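Local coordinates for protein iota-carrageenase (Alteromonas sp., PDB 1H80) that hydrolyses the beta-1,4 linkages of iota-carrageenan, a sulfated galactan of red algal cell walls, with inversion of the anomeric configuration, at residues S39-L42 and Q43-I46; S127-K130 and N131-V134; N186-F189 and G190-L193; G211-A214 and L215-E218; L366-D369 and Q370-Y373. All coordinates share one frame; numbering follows the deposited sequence.

Interaction 1 of 5, residues S39-L42 and Q43-I46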
loop_
_atom_site.group_PDB
_atom_site.type_symbol
_atom_site.label_atom_id
_atom_site.label_comp_id
_atom_site.label_asym_id
_atom_site.label_seq_id
_atom_site.Cartn_x
_atom_site.Cartn_y
_atom_site.Cartn_z
ATOM N N SER A 39 -0.867 25.743 2.396
ATOM C CA SER A 39 0.059 25.219 1.400
ATOM C C SER A 39 1.182 26.161 0.987
ATOM O O SER A 39 2.340 25.751 0.908
ATOM C CB SER A 39 -0.711 24.779 0.152
ATOM O OG SER A 39 -1.638 23.754 0.466
ATOM N N ASN A 40 0.851 27.418 0.706
ATOM C CA ASN A 40 1.874 28.361 0.288
ATOM C C ASN A 40 2.920 28.569 1.375
ATOM O O ASN A 40 4.110 28.640 1.083
ATOM C CB ASN A 40 1.246 29.703 -0.101
ATOM C CG ASN A 40 2.284 30.728 -0.521
ATOM O OD1 ASN A 40 2.567 31.676 0.211
ATOM N ND2 ASN A 40 2.867 30.533 -1.697
ATOM N N ALA A 41 2.473 28.659 2.624
ATOM C CA ALA A 41 3.393 28.850 3.741
ATOM C C ALA A 41 4.375 27.687 3.781
ATOM O O ALA A 41 5.586 27.885 3.891
ATOM C CB ALA A 41 2.620 28.929 5.050
ATOM N N LEU A 42 3.848 26.472 3.687
ATOM C CA LEU A 42 4.697 25.290 3.717
ATOM C C LEU A 42 5.622 25.236 2.510
ATOM O O LEU A 42 6.800 24.905 2.641
ATOM C CB LEU A 42 3.847 24.017 3.789
ATOM C CG LEU A 42 4.625 22.695 3.780
ATOM C CD1 LEU A 42 5.679 22.691 4.886
ATOM C CD2 LEU A 42 3.656 21.542 3.963
ATOM N N GLN A 43 5.108 25.574 1.330
ATOM C CA GLN A 43 5.951 25.533 0.147
ATOM C C GLN A 43 7.080 26.555 0.245
ATOM O O GLN A 43 8.209 26.271 -0.143
ATOM C CB GLN A 43 5.131 25.782 -1.119
ATOM C CG GLN A 43 5.903 25.465 -2.388
ATOM C CD GLN A 43 6.242 23.994 -2.495
ATOM O OE1 GLN A 43 5.351 23.150 -2.599
ATOM N NE2 GLN A 43 7.534 23.677 -2.466
ATOM N N ARG A 44 6.776 27.744 0.760
ATOM C CA ARG A 44 7.809 28.763 0.915
ATOM C C ARG A 44 8.874 28.286 1.900
ATOM O O ARG A 44 10.062 28.527 1.697
ATOM C CB ARG A 44 7.209 30.083 1.404
ATOM C CG ARG A 44 6.484 30.854 0.310
ATOM C CD ARG A 44 6.058 32.243 0.763
ATOM N NE ARG A 44 4.932 32.216 1.689
ATOM C CZ ARG A 44 5.016 32.500 2.984
ATOM N NH1 ARG A 44 6.181 32.838 3.523
ATOM N NH2 ARG A 44 3.929 32.448 3.741
ATOM N N ALA A 45 8.443 27.609 2.959
ATOM C CA ALA A 45 9.377 27.101 3.964
ATOM C C ALA A 45 10.300 26.068 3.336
ATOM O O ALA A 45 11.520 26.121 3.494
ATOM C CB ALA A 45 8.611 26.481 5.125
ATOM N N ILE A 46 9.705 25.116 2.627
ATOM C CA ILE A 46 10.467 24.072 1.959
ATOM C C ILE A 46 11.463 24.679 0.974
ATOM O O ILE A 46 12.635 24.313 0.954
ATOM C CB ILE A 46 9.515 23.110 1.215
ATOM C CG1 ILE A 46 8.743 22.280 2.239
ATOM C CG2 ILE A 46 10.288 22.224 0.252
ATOM C CD1 ILE A 46 7.577 21.522 1.643
HETATM O O HOH W 1 1.060 32.000 2.877
#

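Interaction 2 of 5, residues S127-K130 and N131-V134. With NA (sodium ion), chain H.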
loop_
_atom_site.group_PDB
_atom_site.type_symbol
_atom_site.label_atom_id
_atom_site.label_comp_id
_atom_site.label_asym_id
_atom_site.label_seq_id
_atom_site.Cartn_x
_atom_site.Cartn_y
_atom_site.Cartn_z
ATOM N N SER A 127 -13.095 15.471 4.649
ATOM C CA SER A 127 -12.808 15.875 3.279
ATOM C C SER A 127 -13.889 15.447 2.299
ATOM O O SER A 127 -14.459 14.364 2.422
ATOM C CB SER A 127 -11.468 15.296 2.821
ATOM O OG SER A 127 -11.217 15.629 1.466
ATOM N N ARG A 128 -14.162 16.308 1.325
ATOM C CA ARG A 128 -15.160 16.018 0.304
ATOM C C ARG A 128 -14.455 15.410 -0.905
ATOM O O ARG A 128 -15.089 15.015 -1.882
ATOM C CB ARG A 128 -15.884 17.303 -0.105
ATOM N N ASP A 129 -13.130 15.339 -0.820
ATOM C CA ASP A 129 -12.295 14.802 -1.887
ATOM C C ASP A 129 -12.079 13.306 -1.660
ATOM O O ASP A 129 -11.583 12.904 -0.608
ATOM C CB ASP A 129 -10.943 15.522 -1.878
ATOM C CG ASP A 129 -10.161 15.329 -3.160
ATOM O OD1 ASP A 129 -10.448 14.377 -3.919
ATOM O OD2 ASP A 129 -9.239 16.135 -3.404
ATOM N N LYS A 130 -12.448 12.482 -2.635
ATOM C CA LYS A 130 -12.274 11.042 -2.489
ATOM C C LYS A 130 -10.984 10.541 -3.140
ATOM O O LYS A 130 -10.562 9.414 -2.900
ATOM C CB LYS A 130 -13.466 10.292 -3.087
ATOM C CG LYS A 130 -13.517 10.315 -4.601
ATOM C CD LYS A 130 -14.606 9.395 -5.129
ATOM C CE LYS A 130 -14.569 9.325 -6.646
ATOM N NZ LYS A 130 -13.253 8.827 -7.133
ATOM N N ASN A 131 -10.363 11.378 -3.965
ATOM C CA ASN A 131 -9.128 11.003 -4.649
ATOM C C ASN A 131 -7.939 11.598 -3.912
ATOM O O ASN A 131 -7.353 12.584 -4.359
ATOM C CB ASN A 131 -9.165 11.514 -6.083
ATOM C CG ASN A 131 -10.391 11.037 -6.824
ATOM O OD1 ASN A 131 -10.661 9.839 -6.874
ATOM N ND2 ASN A 131 -11.145 11.968 -7.399
ATOM N N LEU A 132 -7.582 10.980 -2.791
ATOM C CA LEU A 132 -6.493 11.474 -1.960
ATOM C C LEU A 132 -5.434 10.463 -1.552
ATOM O O LEU A 132 -5.744 9.343 -1.162
ATOM C CB LEU A 132 -7.066 12.069 -0.675
ATOM C CG LEU A 132 -7.923 13.330 -0.731
ATOM C CD1 LEU A 132 -8.615 13.532 0.609
ATOM C CD2 LEU A 132 -7.042 14.521 -1.073
ATOM N N ALA A 133 -4.179 10.887 -1.637
ATOM C CA ALA A 133 -3.047 10.080 -1.202
ATOM C C ALA A 133 -2.280 11.035 -0.294
ATOM O O ALA A 133 -2.349 12.252 -0.474
ATOM C CB ALA A 133 -2.188 9.666 -2.384
ATOM N N VAL A 134 -1.573 10.502 0.695
ATOM C CA VAL A 134 -0.812 11.361 1.592
ATOM C C VAL A 134 0.521 11.727 0.943
ATOM O O VAL A 134 0.894 12.899 0.884
ATOM C CB VAL A 134 -0.565 10.664 2.943
ATOM C CG1 VAL A 134 0.228 11.572 3.863
ATOM C CG2 VAL A 134 -1.898 10.305 3.583
HETATM NA NA NA H . -6.519 7.343 -0.482
HETATM O O HOH W 2 -10.514 15.039 -6.621
HETATM O O HOH W 3 -5.685 7.018 1.776
#

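Interaction 3 of 5, residues N186-F189 and G190-L193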
loop_
_atom_site.group_PDB
_atom_site.type_symbol
_atom_site.label_atom_id
_atom_site.label_comp_id
_atom_site.label_asym_id
_atom_site.label_seq_id
_atom_site.Cartn_x
_atom_site.Cartn_y
_atom_site.Cartn_z
ATOM N N ASN A 186 -9.709 2.912 8.697
ATOM C CA ASN A 186 -10.796 2.921 7.727
ATOM C C ASN A 186 -10.394 3.097 6.263
ATOM O O ASN A 186 -10.857 4.012 5.582
ATOM C CB ASN A 186 -11.814 3.994 8.132
ATOM C CG ASN A 186 -13.147 3.823 7.433
ATOM O OD1 ASN A 186 -13.536 2.707 7.092
ATOM N ND2 ASN A 186 -13.861 4.926 7.229
ATOM N N ALA A 187 -9.543 2.201 5.778
ATOM C CA ALA A 187 -9.101 2.241 4.388
ATOM C C ALA A 187 -10.098 1.495 3.502
ATOM O O ALA A 187 -10.796 0.587 3.964
ATOM C CB ALA A 187 -7.726 1.598 4.260
ATOM N N LEU A 188 -10.165 1.888 2.235
ATOM C CA LEU A 188 -11.047 1.233 1.275
ATOM C C LEU A 188 -10.380 -0.088 0.898
ATOM O O LEU A 188 -9.157 -0.154 0.766
ATOM C CB LEU A 188 -11.219 2.116 0.039
ATOM C CG LEU A 188 -12.123 1.617 -1.089
ATOM C CD1 LEU A 188 -13.528 1.340 -0.568
ATOM C CD2 LEU A 188 -12.153 2.672 -2.184
ATOM N N PHE A 189 -11.177 -1.134 0.709
ATOM C CA PHE A 189 -10.636 -2.454 0.398
ATOM C C PHE A 189 -9.640 -2.527 -0.754
ATOM O O PHE A 189 -8.692 -3.306 -0.700
ATOM C CB PHE A 189 -11.774 -3.449 0.121
ATOM C CG PHE A 189 -12.543 -3.163 -1.137
ATOM C CD1 PHE A 189 -13.582 -2.234 -1.142
ATOM C CD2 PHE A 189 -12.225 -3.820 -2.323
ATOM C CE1 PHE A 189 -14.291 -1.966 -2.310
ATOM C CE2 PHE A 189 -12.931 -3.556 -3.500
ATOM C CZ PHE A 189 -13.966 -2.626 -3.491
ATOM N N GLY A 190 -9.856 -1.725 -1.789
ATOM C CA GLY A 190 -8.975 -1.762 -2.943
ATOM C C GLY A 190 -7.660 -1.038 -2.758
ATOM O O GLY A 190 -6.819 -1.031 -3.659
ATOM N N TYR A 191 -7.468 -0.442 -1.592
ATOM C CA TYR A 191 -6.245 0.294 -1.356
ATOM C C TYR A 191 -5.587 -0.042 -0.034
ATOM O O TYR A 191 -5.381 -1.211 0.267
ATOM C CB TYR A 191 -6.536 1.786 -1.501
ATOM C CG TYR A 191 -7.094 2.083 -2.875
ATOM C CD1 TYR A 191 -6.248 2.194 -3.974
ATOM C CD2 TYR A 191 -8.470 2.150 -3.092
ATOM C CE1 TYR A 191 -6.754 2.358 -5.261
ATOM C CE2 TYR A 191 -8.989 2.318 -4.379
ATOM C CZ TYR A 191 -8.121 2.418 -5.456
ATOM O OH TYR A 191 -8.609 2.573 -6.734
ATOM N N GLY A 192 -5.244 0.970 0.750
ATOM C CA GLY A 192 -4.587 0.699 2.009
ATOM C C GLY A 192 -3.467 1.681 2.270
ATOM O O GLY A 192 -3.463 2.795 1.755
ATOM N N LEU A 193 -2.484 1.246 3.043
ATOM C CA LEU A 193 -1.389 2.120 3.424
ATOM C C LEU A 193 -0.320 2.360 2.362
ATOM O O LEU A 193 -0.105 3.499 1.941
ATOM C CB LEU A 193 -0.768 1.582 4.713
ATOM C CG LEU A 193 0.294 2.409 5.431
ATOM C CD1 LEU A 193 -0.096 3.875 5.489
ATOM C CD2 LEU A 193 0.462 1.835 6.834
#

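Interaction 4 of 5, residues G211-A214 and L215-E218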
loop_
_atom_site.group_PDB
_atom_site.type_symbol
_atom_site.label_atom_id
_atom_site.label_comp_id
_atom_site.label_asym_id
_atom_site.label_seq_id
_atom_site.Cartn_x
_atom_site.Cartn_y
_atom_site.Cartn_z
ATOM N N GLY A 211 -8.367 -2.239 7.024
ATOM C CA GLY A 211 -9.050 -2.237 5.744
ATOM C C GLY A 211 -8.004 -2.303 4.642
ATOM O O GLY A 211 -6.863 -1.873 4.838
ATOM N N GLY A 212 -8.374 -2.854 3.490
ATOM C CA GLY A 212 -7.434 -2.946 2.385
ATOM C C GLY A 212 -6.196 -3.769 2.696
ATOM O O GLY A 212 -6.268 -4.787 3.378
ATOM N N ILE A 213 -5.050 -3.321 2.191
ATOM C CA ILE A 213 -3.788 -4.021 2.402
ATOM C C ILE A 213 -2.737 -3.041 2.916
ATOM O O ILE A 213 -2.602 -1.933 2.391
ATOM C CB ILE A 213 -3.311 -4.665 1.093
ATOM C CG1 ILE A 213 -4.326 -5.726 0.670
ATOM C CG2 ILE A 213 -1.925 -5.282 1.264
ATOM C CD1 ILE A 213 -4.036 -6.341 -0.648
ATOM N N ALA A 214 -2.001 -3.445 3.948
ATOM C CA ALA A 214 -0.984 -2.569 4.525
ATOM C C ALA A 214 0.195 -2.349 3.581
ATOM O O ALA A 214 0.561 -1.211 3.283
ATOM C CB ALA A 214 -0.499 -3.137 5.852
ATOM N N LEU A 215 0.794 -3.441 3.123
ATOM C CA LEU A 215 1.925 -3.362 2.205
ATOM C C LEU A 215 1.515 -4.076 0.930
ATOM O O LEU A 215 1.650 -5.293 0.803
ATOM C CB LEU A 215 3.158 -4.022 2.818
ATOM C CG LEU A 215 4.417 -3.990 1.947
ATOM C CD1 LEU A 215 4.746 -2.551 1.526
ATOM C CD2 LEU A 215 5.568 -4.597 2.727
ATOM N N ARG A 216 1.008 -3.295 -0.012
ATOM C CA ARG A 216 0.519 -3.813 -1.276
ATOM C C ARG A 216 1.580 -3.731 -2.363
ATOM O O ARG A 216 1.742 -2.702 -3.016
ATOM C CB ARG A 216 -0.720 -3.017 -1.682
ATOM C CG ARG A 216 -1.434 -3.524 -2.916
ATOM C CD ARG A 216 -2.505 -2.528 -3.329
ATOM N NE ARG A 216 -3.646 -2.515 -2.416
ATOM C CZ ARG A 216 -4.682 -3.345 -2.516
ATOM N NH1 ARG A 216 -4.714 -4.246 -3.488
ATOM N NH2 ARG A 216 -5.684 -3.276 -1.649
ATOM N N MET A 217 2.311 -4.823 -2.549
ATOM C CA MET A 217 3.347 -4.847 -3.564
ATOM C C MET A 217 2.722 -5.343 -4.851
ATOM O O MET A 217 3.018 -6.431 -5.345
ATOM C CB MET A 217 4.502 -5.722 -3.097
ATOM C CG MET A 217 5.209 -5.082 -1.904
ATOM S SD MET A 217 6.438 -6.097 -1.118
ATOM C CE MET A 217 5.371 -7.165 -0.115
ATOM N N GLU A 218 1.824 -4.510 -5.363
ATOM C CA GLU A 218 1.095 -4.773 -6.593
ATOM C C GLU A 218 1.634 -3.773 -7.607
ATOM O O GLU A 218 1.188 -2.626 -7.685
ATOM C CB GLU A 218 -0.404 -4.578 -6.343
ATOM C CG GLU A 218 -1.291 -4.786 -7.555
ATOM C CD GLU A 218 -2.736 -5.062 -7.173
ATOM O OE1 GLU A 218 -3.225 -4.449 -6.198
ATOM O OE2 GLU A 218 -3.382 -5.889 -7.852
HETATM O O HOH W 4 -2.401 -0.686 -0.212
#

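Interaction 5 of 5, residues L366-D369 and Q370-Y373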
loop_
_atom_site.group_PDB
_atom_site.type_symbol
_atom_site.label_atom_id
_atom_site.label_comp_id
_atom_site.label_asym_id
_atom_site.label_seq_id
_atom_site.Cartn_x
_atom_site.Cartn_y
_atom_site.Cartn_z
ATOM N N LEU A 366 -13.309 -9.455 1.978
ATOM C CA LEU A 366 -13.232 -10.654 1.158
ATOM C C LEU A 366 -13.607 -10.370 -0.283
ATOM O O LEU A 366 -14.475 -9.550 -0.558
ATOM C CB LEU A 366 -14.176 -11.726 1.714
ATOM C CG LEU A 366 -13.934 -12.162 3.160
ATOM C CD1 LEU A 366 -15.084 -13.040 3.646
ATOM C CD2 LEU A 366 -12.611 -12.908 3.245
ATOM N N LYS A 367 -12.943 -11.058 -1.203
ATOM C CA LYS A 367 -13.234 -10.906 -2.618
ATOM C C LYS A 367 -14.224 -12.000 -2.990
ATOM O O LYS A 367 -14.235 -13.074 -2.385
ATOM C CB LYS A 367 -11.959 -11.051 -3.449
ATOM C CG LYS A 367 -10.910 -9.989 -3.151
ATOM C CD LYS A 367 -11.428 -8.578 -3.426
ATOM C CE LYS A 367 -11.703 -8.361 -4.906
ATOM N NZ LYS A 367 -12.133 -6.963 -5.206
ATOM N N GLN A 368 -15.064 -11.731 -3.979
ATOM C CA GLN A 368 -16.051 -12.722 -4.384
ATOM C C GLN A 368 -15.428 -14.062 -4.767
ATOM O O GLN A 368 -15.979 -15.114 -4.435
ATOM C CB GLN A 368 -16.880 -12.199 -5.557
ATOM C CG GLN A 368 -18.104 -13.052 -5.852
ATOM C CD GLN A 368 -18.894 -12.525 -7.027
ATOM O OE1 GLN A 368 -18.563 -12.796 -8.179
ATOM N NE2 GLN A 368 -19.933 -11.749 -6.742
ATOM N N ASP A 369 -14.286 -14.033 -5.455
ATOM C CA ASP A 369 -13.640 -15.272 -5.878
ATOM C C ASP A 369 -12.944 -16.022 -4.748
ATOM O O ASP A 369 -12.208 -16.975 -4.990
ATOM C CB ASP A 369 -12.654 -15.013 -7.033
ATOM C CG ASP A 369 -11.423 -14.224 -6.608
ATOM O OD1 ASP A 369 -11.323 -13.826 -5.430
ATOM O OD2 ASP A 369 -10.544 -14.002 -7.473
ATOM N N GLN A 370 -13.187 -15.591 -3.513
ATOM C CA GLN A 370 -12.607 -16.246 -2.346
ATOM C C GLN A 370 -13.710 -16.876 -1.501
ATOM O O GLN A 370 -13.445 -17.740 -0.670
ATOM C CB GLN A 370 -11.848 -15.239 -1.476
ATOM C CG GLN A 370 -10.690 -14.547 -2.170
ATOM C CD GLN A 370 -10.047 -13.491 -1.294
ATOM O OE1 GLN A 370 -10.730 -12.795 -0.541
ATOM N NE2 GLN A 370 -8.728 -13.352 -1.400
ATOM N N LEU A 371 -14.945 -16.439 -1.722
ATOM C CA LEU A 371 -16.086 -16.934 -0.951
ATOM C C LEU A 371 -16.297 -18.439 -0.980
ATOM O O LEU A 371 -16.796 -19.013 -0.011
ATOM C CB LEU A 371 -17.372 -16.248 -1.405
ATOM C CG LEU A 371 -17.457 -14.734 -1.213
ATOM C CD1 LEU A 371 -18.818 -14.249 -1.691
ATOM C CD2 LEU A 371 -17.245 -14.380 0.256
ATOM N N ASP A 372 -15.921 -19.081 -2.078
ATOM C CA ASP A 372 -16.103 -20.518 -2.193
ATOM C C ASP A 372 -15.199 -21.295 -1.243
ATOM O O ASP A 372 -15.413 -22.481 -1.004
ATOM C CB ASP A 372 -15.866 -20.966 -3.638
ATOM C CG ASP A 372 -16.942 -20.462 -4.590
ATOM O OD1 ASP A 372 -17.877 -19.764 -4.135
ATOM O OD2 ASP A 372 -16.852 -20.766 -5.799
ATOM N N TYR A 373 -14.190 -20.629 -0.691
ATOM C CA TYR A 373 -13.299 -21.307 0.234
ATOM C C TYR A 373 -13.940 -21.514 1.603
ATOM O O TYR A 373 -13.343 -22.116 2.490
ATOM C CB TYR A 373 -11.979 -20.541 0.349
ATOM C CG TYR A 373 -11.158 -20.640 -0.915
ATOM C CD1 TYR A 373 -10.714 -21.878 -1.382
ATOM C CD2 TYR A 373 -10.855 -19.504 -1.665
ATOM C CE1 TYR A 373 -9.993 -21.986 -2.568
ATOM C CE2 TYR A 373 -10.132 -19.600 -2.854
ATOM C CZ TYR A 373 -9.708 -20.845 -3.299
ATOM O OH TYR A 373 -9.010 -20.946 -4.481
HETATM O O HOH W 5 -15.455 -17.827 -4.627
#

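Interaction 1 of 5, residues S39-L42 and Q43-I46
Asn40 and Arg44 stand one helical turn apart on the outer side of the helix, their side chains inclined so that the amide and guanidinium planes lie 42° apart. Arg44 NE makes the bond, reaching Asn40 OD1 at 2.8 Å with an N-H...O angle of 164°. The oxygen sits at the edge of the guanidinium, close to its plane; NE, in turn, stands well above the amide plane and meets no lone pair squarely. A bend at chi3 (-73°) turns the end of Arg44 back along the helix, laying one guanidinium face over the backbone of Ala41, where NH2 is 3.6 Å from CA. Ala41, with only a methyl, puts no longer side chain in the way of the guanidinium. Water 1 closes the ring, donating a hydrogen bond to Asn40 OD1 (3.1 Å) and accepting one from Arg44 NH2 (3.0 Å), which also bonds Phe28 O.

These residues belong to helix 39-50, which packs against strands 56-60 and 64-71 at one end of the parallel beta-helix, much as N-terminal helices cover the apolar core in related beta-helix proteins. The regular i to i+4 bonds run through it, among them Gln43 N to Ser39 O at 2.8 Å. On the inner side Leu42 and Ile46 slant across one another, CG of Leu42 being 3.8 Å from CD1 of Ile46, and both branched aliphatic chains press on Ile70. Gln43, between the two sides, suits its place by having both a donor and an acceptor: OE1 accepts from Gln71 N, and NE2 bonds Asn47 OD1.

Interaction 2 of 5, residues S127-K130 and N131-V134
Asp129 and Asn131 are joined by a hydrogen bond from Asn131 N to Asp129 OD1 (3.0 Å), the donor coming from above the carboxylate plane. Water 2 adds a second link, donating to the same OD1 and accepting from Asn131 ND2. The other carboxylate oxygen, OD2, bonds His97 ND1; aspartate suits this buried place by offering two acceptors. Lys130 and Asn131 run side by side, and a bend at chi4 (59°) brings Lys130 NZ down on Asn131 OD1 at 2.8 Å. The backbone bond from Leu132 N to Lys130 O is weak.

Van der Waals packing rests on Leu132, whose methyls lie against polar atoms of the loop: CD1 is 3.4 Å from Ser127 OG and 3.3 Å from Asp129 O, and CD2 is 3.6 Å from Asp129 OD2. Its CG lies 3.9 Å from Asp129 CB, with His97 and Pro88 alongside.

Metal binding involves the backbone alone at this point: Leu132 O holds the sodium ion at 2.2 Å, joined by water 3 and by atoms of Thr155, Ile156 and Phe157.

Ser127 OG accepts from Asp129 N, forming an ST turn in the loop that leads into strand 132-141 of the parallel beta-helix.

Interaction 3 of 5, residues N186-F189 and G190-L193
The Tyr191 ring is met at its edge, in its plane, by Leu188 CD2, which lies 3.8 Å from Tyr191 CD2 and 3.9 Å from CE2. The two side chains run side by side and point the same way, and both touch Ile156, whose carbonyl oxygen binds the neighbouring sodium ion. The other ring, that of Phe189, begins close to the next peptide: Gly190 N is 3.1 Å from CG and 3.2 Å from CD2, placed obliquely to the ring. With chi1 at 68°, CG sits between the backbone N and the carbonyl carbon, which explains this closeness. Farther out the Phe189 ring packs edge-to-face with Trp392 and touches Ile398.

The backbone beneath is a type I beta turn from Leu188 to Tyr191, set in the loop between strands 177-185 and 194-196, which leads to the corner at Leu193 where the coil passes from one face to the next. Its bond runs from Tyr191 N to Leu188 O at 2.9 Å (N-H...O 161°), the donor standing 45° out of the carbonyl plane. Replacing Phe189 by an alanine would probably leave Trp392 without its aromatic mate and open a gap beside Ile398.

Past the turn the chain comes back near its start, and Ala187 CB rests 4.0 Å from Gly192 CA. Gly192 adopts backbone angles at which a beta carbon would collide with the carbonyl oxygen of Tyr191, so glycine fits here. Ala187, with a single methyl, lets the two arms of the loop approach this closely, and its carbonyl oxygen accepts from Arg464 NH1.

Interaction 4 of 5, residues G211-A214 and L215-E218
Arg216 comes back over Ile213 because its chain, running out from CB with chi1 and chi2 both near 180°, bends at chi3 (-72°), the two side chains crossing at about a right angle. The contact spans a corner of the parallel beta-helix: the chain turns at Ala214 and Leu215, so that Ile213 and strand 216-218 belong to different faces of one coil.

Ile213 CD1 lies over one guanidinium face, 3.4 Å above the plane and offset toward the rim, at 3.6 Å from CZ. The terminal methyl of isoleucine can lie over the flat group while the N-H groups stay available to polar partners. NH1 forms a salt bridge with Glu218 OE1 (3.1 Å), meeting that oxygen nearly along its C-O axis; Glu218 OE2 turns to His254 NE2. NH2 bonds Tyr191 O, and the buried charge is probably balanced by the carboxylate. The other branch of Ile213, CG2, lies 3.6 Å from Leu215 O.

Gly212 has a positive phi, 61°, which glycine adopts with least strain. Water 4, at the edge of the guanidinium and in its plane, accepts from Arg216 NE at 3.1 Å and donates to Ile213 O at 2.9 Å.

Interaction 5 of 5, residues L366-D369 and Q370-Y373
A run of tight turns follows strand 364-366, and Lys367 and Gln370 tie its beginning together with a reciprocal pair of bonds. Backbone to backbone, Gln370 N donates to Lys367 O at 3.0 Å; side chain to backbone, Lys367 N donates to Gln370 OE1 at 2.9 Å. The second bond is almost straight (N-H...O 173°), although the donor stands 41° above the amide plane and not on a lone pair. Gln370 reaches it with a chain extended beyond CG, the amide coming to rest beside Lys367, whose CB is 3.6 Å from OE1. Glutamine fits here, being long enough to reach back three residues and bearing an uncharged acceptor for the peptide N-H. With alanine instead of Gln370, Lys367 N is likely to lose this acceptor, and a gap would open beside the CB of Lys367.

The next turn is closed by Leu371 N to Gln368 O (3.2 Å), and the same oxygen accepts from water 5, which in turn accepts from Asp372 N. Asp369 folds over the turn, chi1 69°, so that its OD1 lies 3.4 Å from Gln370 CG. Leu366 CD1 and Leu371 CD2 meet loosely at 4.2 Å, two aliphatic ends on the buried side, where Leu366 also touches Phe374 and Leu404.

Round about, Lys367 NZ bonds Gln397 O and Gln368 NE2 bonds the hydroxyls of Tyr399 and Tyr452. Backbone hydrogen bonding of Leu366 with Tyr399 places the end of strand 364-366, and so the start of the turns, beside strand 399-401.

The five contacts follow one another along the chain and along the beta-helix. Interactions 1 and 5 lie on opposite sides of the chain's centre, their centres about 47 Å apart, and the centre of interaction 2 is about 20 Å from that of interaction 1. Interactions 3 and 4 are nearest, with centres about 7 Å apart, and touch directly: Tyr191 O accepts from Ile213 N (2.9 Å) as well as from Arg216 NH2, joining successive coils. Interaction 3 also reaches interaction 5, where Phe189 CE2 lies 3.9 Å from Lys367 NZ. The sodium ion held by Leu132 in interaction 2 is about 6 Å from the Tyr191 side chain and about 10 Å from that of Arg216.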